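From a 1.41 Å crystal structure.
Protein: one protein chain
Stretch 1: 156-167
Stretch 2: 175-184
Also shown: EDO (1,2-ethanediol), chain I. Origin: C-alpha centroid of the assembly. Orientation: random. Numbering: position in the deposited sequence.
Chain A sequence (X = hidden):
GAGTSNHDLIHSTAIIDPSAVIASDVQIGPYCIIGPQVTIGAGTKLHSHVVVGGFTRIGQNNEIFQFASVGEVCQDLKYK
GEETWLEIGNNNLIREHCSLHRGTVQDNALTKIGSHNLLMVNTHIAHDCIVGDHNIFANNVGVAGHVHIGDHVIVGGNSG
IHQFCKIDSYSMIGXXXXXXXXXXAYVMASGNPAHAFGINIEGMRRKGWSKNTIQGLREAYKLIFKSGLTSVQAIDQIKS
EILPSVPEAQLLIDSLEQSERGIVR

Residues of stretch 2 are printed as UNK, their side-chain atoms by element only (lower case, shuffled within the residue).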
# COMPACT_ATOMS: atom_id res chain seq x y z
N GLY A 156 1.66 10.12 8.29
CA GLY A 156 1.65 10.39 6.86
C GLY A 156 1.54 9.13 6.02
O GLY A 156 1.86 8.02 6.45
N GLY A 157 1.09 9.32 4.79
CA GLY A 157 0.73 8.21 3.92
C GLY A 157 1.87 7.27 3.63
O GLY A 157 3.03 7.68 3.51
N ASN A 158 1.53 6.00 3.51
CA ASN A 158 2.46 4.96 3.13
C ASN A 158 3.59 4.75 4.15
O ASN A 158 4.71 4.34 3.81
CB ASN A 158 3.04 5.22 1.73
CG ASN A 158 3.59 3.98 1.12
OD1 ASN A 158 3.15 2.88 1.45
ND2 ASN A 158 4.58 4.13 0.24
N SER A 159 3.29 5.07 5.40
CA SER A 159 4.22 4.82 6.49
C SER A 159 3.92 3.48 7.15
O SER A 159 2.80 2.96 7.06
CB SER A 159 4.18 5.93 7.53
OG SER A 159 4.60 7.16 6.96
N GLY A 160 4.95 2.92 7.78
CA GLY A 160 4.83 1.68 8.55
C GLY A 160 5.36 1.89 9.95
O GLY A 160 6.40 2.53 10.15
N ILE A 161 4.66 1.33 10.92
CA ILE A 161 5.08 1.38 12.31
C ILE A 161 5.33 -0.03 12.80
O ILE A 161 4.43 -0.85 12.83
CB ILE A 161 4.04 2.09 13.17
CG1 ILE A 161 3.74 3.47 12.58
CG2 ILE A 161 4.55 2.19 14.64
CD1 ILE A 161 2.57 4.17 13.21
N HIS A 162 6.57 -0.30 13.19
CA HIS A 162 7.03 -1.62 13.63
C HIS A 162 6.35 -2.09 14.92
O HIS A 162 5.97 -1.28 15.76
CB HIS A 162 8.56 -1.53 13.85
CG HIS A 162 9.25 -2.86 14.02
ND1 HIS A 162 9.40 -3.47 15.25
CD2 HIS A 162 9.89 -3.65 13.13
CE1 HIS A 162 10.07 -4.60 15.10
NE2 HIS A 162 10.38 -4.73 13.82
N GLN A 163 6.21 -3.40 15.05
CA GLN A 163 5.61 -4.01 16.26
C GLN A 163 6.18 -3.45 17.56
O GLN A 163 7.39 -3.17 17.66
CB GLN A 163 5.73 -5.54 16.23
CG GLN A 163 7.17 -6.02 16.11
CD GLN A 163 7.34 -7.53 16.28
OE1 GLN A 163 6.38 -8.27 16.47
NE2 GLN A 163 8.58 -7.99 16.20
N PHE A 164 5.29 -3.25 18.53
CA PHE A 164 5.63 -2.83 19.90
C PHE A 164 6.03 -1.37 20.04
O PHE A 164 6.25 -0.90 21.16
CB PHE A 164 6.69 -3.73 20.55
CG PHE A 164 6.24 -5.14 20.73
CD1 PHE A 164 5.36 -5.47 21.75
CD2 PHE A 164 6.68 -6.14 19.87
CE1 PHE A 164 4.93 -6.80 21.92
CE2 PHE A 164 6.25 -7.45 20.03
CZ PHE A 164 5.38 -7.77 21.05
N CYS A 165 6.11 -0.63 18.94
CA CYS A 165 6.42 0.79 19.05
C CYS A 165 5.31 1.60 19.73
O CYS A 165 4.14 1.19 19.75
CB CYS A 165 6.70 1.39 17.68
SG CYS A 165 8.27 0.86 16.95
N LYS A 166 5.70 2.74 20.29
CA LYS A 166 4.78 3.64 20.96
C LYS A 166 4.89 5.02 20.33
O LYS A 166 5.97 5.60 20.27
CB LYS A 166 5.08 3.69 22.47
CG LYS A 166 4.99 2.31 23.09
CD LYS A 166 5.38 2.28 24.58
CE LYS A 166 5.42 0.85 25.08
NZ LYS A 166 4.09 0.17 25.02
N ILE A 167 3.78 5.52 19.82
CA ILE A 167 3.73 6.79 19.11
C ILE A 167 2.84 7.70 19.92
O ILE A 167 1.62 7.52 20.01
CB ILE A 167 3.13 6.61 17.68
CG1 ILE A 167 3.77 5.41 16.97
CG2 ILE A 167 3.23 7.92 16.90
CD1 ILE A 167 5.28 5.51 16.78
N UNK A 175 5.21 11.41 5.66
CA UNK A 175 4.90 10.42 4.63
C UNK A 175 6.06 9.47 4.34
O UNK A 175 7.24 9.85 4.41
N UNK A 176 5.71 8.23 4.05
CA UNK A 176 6.64 7.20 3.58
C UNK A 176 7.75 6.91 4.57
O UNK A 176 8.88 6.59 4.18
c UNK A 176 7.21 7.58 2.22
N UNK A 177 7.42 6.99 5.85
CA UNK A 177 8.41 6.68 6.90
C UNK A 177 8.35 5.24 7.35
O UNK A 177 7.30 4.58 7.27
o UNK A 177 8.33 8.94 7.79
c UNK A 177 8.20 7.58 8.11
N UNK A 178 9.48 4.74 7.83
CA UNK A 178 9.56 3.44 8.48
C UNK A 178 9.93 3.69 9.92
O UNK A 178 11.05 4.10 10.21
c UNK A 178 9.52 0.29 8.45
c UNK A 178 11.93 0.40 7.73
c UNK A 178 10.57 2.51 7.78
c UNK A 178 10.80 1.15 8.44
N UNK A 179 8.98 3.49 10.82
CA UNK A 179 9.20 3.77 12.24
C UNK A 179 9.55 2.49 12.97
O UNK A 179 8.74 1.56 13.04
c UNK A 179 7.63 5.76 12.14
c UNK A 179 8.72 6.82 12.18
c UNK A 179 7.96 4.44 12.87
c UNK A 179 8.16 4.65 14.38
N UNK A 180 10.76 2.43 13.51
CA UNK A 180 11.26 1.21 14.14
C UNK A 180 11.41 1.32 15.65
O UNK A 180 11.64 0.31 16.33
c UNK A 180 14.07 0.22 11.60
c UNK A 180 11.69 -0.58 11.65
c UNK A 180 12.61 0.79 13.54
c UNK A 180 12.64 0.54 12.03
N UNK A 181 11.28 2.54 16.17
CA UNK A 181 11.42 2.83 17.59
C UNK A 181 10.34 3.83 18.00
O UNK A 181 9.54 4.26 17.17
c UNK A 181 16.32 1.79 17.96
c UNK A 181 15.25 2.83 18.16
c UNK A 181 13.91 2.32 17.69
n UNK A 181 17.66 2.40 18.23
c UNK A 181 12.82 3.37 17.90
N UNK A 182 10.29 4.18 19.28
CA UNK A 182 9.20 5.00 19.78
C UNK A 182 9.33 6.44 19.33
O UNK A 182 10.45 6.95 19.18
c UNK A 182 9.17 4.98 21.30
o UNK A 182 8.44 2.69 21.11
o UNK A 182 8.80 3.55 23.11
c UNK A 182 8.78 3.64 21.87
N UNK A 183 8.18 7.09 19.12
CA UNK A 183 8.15 8.51 18.78
C UNK A 183 7.52 9.24 19.94
O UNK A 183 6.33 9.11 20.20
c UNK A 183 8.02 7.99 16.32
c UNK A 183 7.36 10.27 17.13
c UNK A 183 7.38 8.77 17.47
N UNK A 184 8.32 10.04 20.66
CA UNK A 184 7.78 10.70 21.85
C UNK A 184 6.74 11.77 21.55
O UNK A 184 6.60 12.23 20.39
c UNK A 184 10.15 10.52 21.99
c UNK A 184 9.03 11.32 22.49
c UNK A 184 9.78 10.18 20.57
C1 EDO I . 12.20 -7.28 16.50
O1 EDO I . 11.01 -7.11 17.29
C2 EDO I . 13.37 -6.59 17.19
O2 EDO I . 13.88 -5.56 16.34
O HOH W 1 7.06 2.84 4.70
O HOH W 2 8.23 0.58 22.65

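Position 175 carries no side-chain atom, and its CA lies 3.5 Å from G157 O and 3.9 Å from G156 C; it is a glycine, G175. Position 176 has a single carbon, directed away from stretch 1, so its contacts are made by backbone: N donates to G157 O at 2.8 Å, and CA approaches N158 O at 3.5 Å. One carbon alone defines alanine, A176.

Position 177 has one carbon followed by one oxygen. Its N donates to S159 OG at 3.0 Å and its O accepts from G160 N at 2.9 Å, while its CB lies 3.8 Å from S159 OG. The short hydroxyl side chain is that of serine, S177. At position 178 four carbons fork at the second, the pattern of leucine, L178. It pairs in parallel with G160, whose O lies 3.7 Å from the CA of L178.

Position 179 also has four carbons, but they fork at the first and one arm is two carbons long, which identifies isoleucine, I179. Its CB lies 4.3 Å from I161 CG1, and its CG2 packs 3.8 Å from I167 CD1. Its backbone is held at both polar atoms, with N donating to G160 O at 2.8 Å and O accepting from H162 N at 2.9 Å.

Position 180 again has four carbons forked at the second: leucine, L180. Its CB points away, yet the end of the side chain returns to place CD2 3.9 Å from H162 CD2. Position 181 is a row of four carbons ending in nitrogen, a lysine, K181; the extended chain leaves stretch 1, while its backbone N lies 3.5 Å from C165 SG.

Position 182 has two carbons, the second bearing two oxygens. One oxygen accepts from K166 N at 2.9 Å, and this short carboxylate is aspartate, D182. The same atom, OD1, receives a hydrogen bond from water 2 at 2.6 Å; that water also donates to F164 O at 2.9 Å.

Position 183 has one carbon carrying two more, hence valine, V183. Its N donates to K166 O at 2.9 Å, and its CG2 meets I167 CD1 at 3.7 Å. At position 184 three carbons close a ring onto the backbone N, giving proline, P184, which makes no contact.

The contact works through two separate ladders whose register shifts by two. Main-chain hydrogen bonds align the parallel G160–I161 and L178–I179 segments, and D182 supplies a side-chain acceptor beside the I167–V183 bridge. I167 CD1 reaches both I179 and V183, linking the ladders through apolar packing.

Stretch 2, residues 175-184: GASLILKDVP
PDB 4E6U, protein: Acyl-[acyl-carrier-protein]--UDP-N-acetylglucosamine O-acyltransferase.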